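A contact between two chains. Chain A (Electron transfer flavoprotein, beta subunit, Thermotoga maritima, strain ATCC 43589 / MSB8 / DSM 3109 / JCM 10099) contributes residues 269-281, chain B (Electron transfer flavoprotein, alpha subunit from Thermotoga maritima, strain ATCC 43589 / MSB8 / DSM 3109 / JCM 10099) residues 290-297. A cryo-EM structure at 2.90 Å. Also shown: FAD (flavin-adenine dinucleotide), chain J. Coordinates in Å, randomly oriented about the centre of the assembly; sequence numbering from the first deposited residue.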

# COMPACT_ATOMS: atom_id res chain seq x y z
N LYS A 269 53.35 15.53 9.61
CA LYS A 269 51.94 15.92 9.54
C LYS A 269 51.02 14.81 10.03
O LYS A 269 49.88 15.09 10.41
N LEU A 270 51.50 13.56 10.04
CA LEU A 270 50.76 12.49 10.70
C LEU A 270 50.83 12.64 12.21
O LEU A 270 49.81 12.53 12.90
N ILE A 271 52.02 12.90 12.75
CA ILE A 271 52.18 13.10 14.18
C ILE A 271 51.63 14.45 14.61
O ILE A 271 51.31 14.63 15.80
N GLU A 272 51.52 15.40 13.68
CA GLU A 272 50.76 16.62 13.93
C GLU A 272 49.31 16.30 14.25
O GLU A 272 48.75 16.78 15.24
N ALA A 273 48.68 15.46 13.43
CA ALA A 273 47.26 15.20 13.53
C ALA A 273 46.94 13.99 14.39
O ALA A 273 45.76 13.72 14.63
N LEU A 274 47.95 13.25 14.85
CA LEU A 274 47.70 12.21 15.84
C LEU A 274 47.28 12.82 17.17
O LEU A 274 46.28 12.42 17.76
N LYS A 275 48.01 13.84 17.62
CA LYS A 275 47.79 14.46 18.93
C LYS A 275 46.48 15.23 19.03
O LYS A 275 46.14 15.68 20.13
N LYS A 276 45.73 15.41 17.94
CA LYS A 276 44.39 15.97 18.04
C LYS A 276 43.35 14.94 18.46
O LYS A 276 42.21 15.31 18.73
N PHE A 277 43.72 13.66 18.53
CA PHE A 277 42.79 12.60 18.90
C PHE A 277 42.98 12.22 20.36
O PHE A 277 44.08 12.31 20.92
N GLU A 278 41.88 11.78 20.98
CA GLU A 278 41.91 11.37 22.38
C GLU A 278 42.59 10.03 22.57
O GLU A 278 43.25 9.81 23.60
N ALA A 279 42.48 9.13 21.59
CA ALA A 279 42.84 7.73 21.77
C ALA A 279 44.34 7.48 21.83
O ALA A 279 44.74 6.36 22.16
N VAL A 280 45.18 8.48 21.52
CA VAL A 280 46.63 8.28 21.53
C VAL A 280 47.19 8.18 22.94
O VAL A 280 48.32 7.72 23.12
N ARG A 281 46.40 8.57 23.95
CA ARG A 281 46.76 8.32 25.34
C ARG A 281 46.79 6.83 25.66
O ARG A 281 47.49 6.41 26.59
N SER B 290 37.89 -0.06 15.56
CA SER B 290 39.06 0.60 16.10
C SER B 290 38.74 2.04 16.46
O SER B 290 37.60 2.50 16.37
N GLU B 291 39.77 2.78 16.87
CA GLU B 291 39.62 4.18 17.24
C GLU B 291 40.17 5.13 16.19
O GLU B 291 39.49 6.07 15.78
N ILE B 292 41.40 4.91 15.74
CA ILE B 292 42.04 5.74 14.73
C ILE B 292 42.45 4.83 13.57
O ILE B 292 43.09 3.80 13.79
N ILE B 293 42.08 5.21 12.36
CA ILE B 293 42.47 4.49 11.15
C ILE B 293 43.32 5.44 10.31
O ILE B 293 42.83 6.47 9.85
N VAL B 294 44.58 5.09 10.12
CA VAL B 294 45.49 5.85 9.27
C VAL B 294 45.67 5.09 7.97
O VAL B 294 45.96 3.89 7.98
N ALA B 295 45.48 5.78 6.85
CA ALA B 295 45.54 5.17 5.53
C ALA B 295 46.65 5.82 4.72
O ALA B 295 46.61 7.03 4.47
N ILE B 296 47.63 5.02 4.31
CA ILE B 296 48.76 5.48 3.51
C ILE B 296 48.76 4.64 2.23
O ILE B 296 49.28 3.52 2.23
N ASN B 297 48.20 5.17 1.15
CA ASN B 297 48.34 4.51 -0.14
C ASN B 297 48.33 5.54 -1.26
O ASN B 297 47.82 6.64 -1.11

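The apolar centre of the contact is I292(B), which has 93 Å² covered by the chain A stretch, the largest share of any residue in either stretch. Its CA-to-CB bond points toward chain A, and with chi1 at -48° (m) and chi2 at 161° (t) the chain extends so that CD1 meets four residues. CD1 lies 3.8 Å from CB of A279(A), 3.8 Å from CG2 of V280(A), 4.1 Å from CB of F277(A) and 4.4 Å from CD2 of L274(A). These are van der Waals distances, and the partners come from the helix, the type I turn and the 3-10 segment. The turn, from L274(A) to F277(A), with the backbone hydrogen bond from F277(A) N to L274(A) O at 2.9 Å, precedes the 3-10 segment in the sequence.

The partners reach it differently. A279(A) and F277(A) direct CA-to-CB toward chain B, whereas in V280(A) (chi1 t) and L274(A) that bond points sideways. The end of L274(A) nevertheless comes nearer, with chi1 between wells at -94° and chi2 t. F277(A) has chi1 m, and CG2 of I292(B) sits obliquely to its ring.

A second apolar group follows the strand. V294(B), chi1 t, and I296(B), chi1 m and chi2 t, both point toward the helix, while the CB atoms of I293(B) and A295(B) are out of reach, the alternation expected of a beta strand. L270(A), with chi1 and chi2 both t, answers them: its CD1 is 3.8 Å from CG1 of V294(B) and 4.4 Å from CD1 of I296(B).

Toward the edge, A279(A) also meets E291(B), CB to CB at 3.7 Å. Chi1 and chi2 of that glutamate are both m, and it is the aliphatic base, not the carboxylate, that makes this closest approach. No hydrogen bond or salt bridge crosses between the stretches, so the 337 Å² buried, both sides summed, rests on apolar packing.

Several polar side chains have partners within their own stretch. OE2 of E278(A) forms a salt bridge with NH1 of R281(A) at 2.6 Å and accepts a weak hydrogen bond from NH2 of R281(A) at 2.9 Å; K276(A) NZ donates to E272(A) O at 3.1 Å. At the far end of the chain B stretch, N297(B), chi1 p, is out of reach of the chain A stretch and donates from ND2 to O3B of the FAD at 2.8 Å, with an N-H...acceptor angle of 144°.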

# COMPACT_ATOMS: atom_id res chain seq x y z
CB LYS A 269 51.57 16.33 8.12
CG LYS A 269 52.10 17.71 7.73
CD LYS A 269 51.97 17.97 6.23
CE LYS A 269 50.51 18.04 5.81
NZ LYS A 269 49.75 19.03 6.61
CB LEU A 270 51.33 11.13 10.26
CG LEU A 270 50.57 9.81 10.45
CD1 LEU A 270 51.07 8.81 9.44
CD2 LEU A 270 50.70 9.21 11.84
CB ILE A 271 53.66 12.94 14.58
CG1 ILE A 271 54.31 11.85 13.74
CG2 ILE A 271 53.79 12.54 16.04
CD1 ILE A 271 55.80 11.73 13.93
CB GLU A 272 50.81 17.54 12.71
CG GLU A 272 51.89 18.59 12.76
CD GLU A 272 51.56 19.77 11.87
OE1 GLU A 272 50.84 19.60 10.87
OE2 GLU A 272 52.02 20.89 12.19
CB ALA A 273 46.65 15.01 12.15
CB LEU A 274 48.93 11.32 16.01
CG LEU A 274 49.00 10.04 15.18
CD1 LEU A 274 50.23 9.24 15.55
CD2 LEU A 274 47.74 9.21 15.36
CB LYS A 275 48.97 15.37 19.26
CG LYS A 275 50.31 14.65 19.23
CD LYS A 275 51.45 15.56 19.62
CE LYS A 275 51.79 16.54 18.51
NZ LYS A 275 53.24 16.84 18.46
CB LYS A 276 43.95 16.58 16.70
CG LYS A 276 44.40 18.03 16.46
CD LYS A 276 45.85 18.12 16.03
CE LYS A 276 46.24 19.55 15.68
NZ LYS A 276 47.69 19.67 15.36
CB PHE A 277 42.98 11.36 18.01
CG PHE A 277 42.55 11.56 16.59
CD1 PHE A 277 41.20 11.63 16.27
CD2 PHE A 277 43.48 11.69 15.58
CE1 PHE A 277 40.80 11.82 14.96
CE2 PHE A 277 43.08 11.88 14.27
CZ PHE A 277 41.74 11.94 13.96
CB GLU A 278 40.47 11.34 22.93
CG GLU A 278 40.31 10.97 24.41
CD GLU A 278 40.10 9.48 24.65
OE1 GLU A 278 39.54 8.81 23.75
OE2 GLU A 278 40.49 8.99 25.72
CB ALA A 279 42.24 6.89 20.64
CB VAL A 280 47.25 9.42 20.70
CG1 VAL A 280 48.66 9.07 20.23
CG2 VAL A 280 46.39 9.70 19.50
CB ARG A 281 45.75 9.05 26.24
CG ARG A 281 46.09 9.09 27.73
CD ARG A 281 44.93 9.66 28.52
NE ARG A 281 43.82 8.72 28.65
CZ ARG A 281 42.69 8.80 27.96
NH1 ARG A 281 42.51 9.77 27.08
NH2 ARG A 281 41.74 7.89 28.14
CB SER B 290 40.21 0.55 15.10
OG SER B 290 39.94 1.34 13.97
CB GLU B 291 40.29 4.44 18.60
CG GLU B 291 39.41 4.18 19.82
CD GLU B 291 38.33 5.23 20.04
OE1 GLU B 291 37.50 5.02 20.95
OE2 GLU B 291 38.33 6.28 19.36
CB ILE B 292 43.27 6.49 15.28
CG1 ILE B 292 42.94 7.17 16.60
CG2 ILE B 292 43.75 7.52 14.28
CD1 ILE B 292 44.16 7.53 17.40
CB ILE B 293 41.26 3.98 10.36
CG1 ILE B 293 40.51 2.93 11.16
CG2 ILE B 293 41.70 3.41 9.02
CD1 ILE B 293 39.24 2.47 10.51
CB VAL B 294 46.84 6.09 9.96
CG1 VAL B 294 47.73 6.96 9.11
CG2 VAL B 294 46.62 6.72 11.32
CB ALA B 295 44.21 5.29 4.80
CB ILE B 296 50.10 5.34 4.24
CG1 ILE B 296 49.98 5.77 5.70
CG2 ILE B 296 51.18 6.13 3.54
CD1 ILE B 296 51.22 5.50 6.51
CB ASN B 297 47.26 3.44 -0.37
CG ASN B 297 45.89 4.03 -0.55
OD1 ASN B 297 45.54 5.03 0.06
ND2 ASN B 297 45.10 3.40 -1.41
PA FAD J . 44.53 -4.13 -3.32
O1A FAD J . 45.20 -4.43 -4.60
O2A FAD J . 43.01 -4.04 -3.43
O5B FAD J . 45.14 -2.87 -2.69
C5B FAD J . 46.26 -2.20 -3.29
C4B FAD J . 46.28 -0.77 -2.83
O4B FAD J . 47.64 -0.37 -2.54
C3B FAD J . 45.73 0.24 -3.83
O3B FAD J . 44.91 1.20 -3.19
C2B FAD J . 47.00 0.87 -4.41
O2B FAD J . 46.79 2.21 -4.84
C1B FAD J . 47.91 0.85 -3.18
N9A FAD J . 49.33 0.91 -3.48
C8A FAD J . 49.96 0.46 -4.61
N7A FAD J . 51.26 0.65 -4.62
C5A FAD J . 51.50 1.29 -3.41
C6A FAD J . 52.67 1.77 -2.80
N6A FAD J . 53.89 1.68 -3.36
N1A FAD J . 52.56 2.35 -1.58
C2A FAD J . 51.36 2.44 -1.02
N3A FAD J . 50.18 2.02 -1.50
C4A FAD J . 50.32 1.45 -2.70
N1 FAD J . 40.65 -9.39 2.53
C2 FAD J . 41.28 -9.19 3.73
O2 FAD J . 42.21 -8.40 3.83
N3 FAD J . 40.85 -9.87 4.84
C4 FAD J . 39.83 -10.77 4.89
O4 FAD J . 39.55 -11.33 5.94
C4X FAD J . 39.18 -10.99 3.62
N5 FAD J . 38.21 -11.82 3.58
C5X FAD J . 37.58 -12.03 2.38
C6 FAD J . 36.53 -12.93 2.33
C7 FAD J . 35.86 -13.18 1.14
C7M FAD J . 34.73 -14.16 1.13
C8 FAD J . 36.25 -12.51 -0.02
C8M FAD J . 35.54 -12.74 -1.32
C9 FAD J . 37.30 -11.60 0.02
C9A FAD J . 37.97 -11.36 1.21
N10 FAD J . 39.02 -10.44 1.30
C10 FAD J . 39.67 -10.24 2.49
C1' FAD J . 39.51 -9.74 0.10
C2' FAD J . 38.94 -8.34 -0.09
O2' FAD J . 37.66 -8.41 -0.72
C3' FAD J . 39.90 -7.55 -0.99
O3' FAD J . 39.89 -8.14 -2.28
C4' FAD J . 41.34 -7.52 -0.48
O4' FAD J . 41.36 -7.04 0.86
C5' FAD J . 42.25 -6.67 -1.33
O5' FAD J . 43.51 -6.53 -0.65
P FAD J . 44.36 -5.21 -0.77
O1P FAD J . 45.56 -5.38 0.16
O2P FAD J . 43.54 -4.03 -0.55
O3P FAD J . 44.87 -5.25 -2.25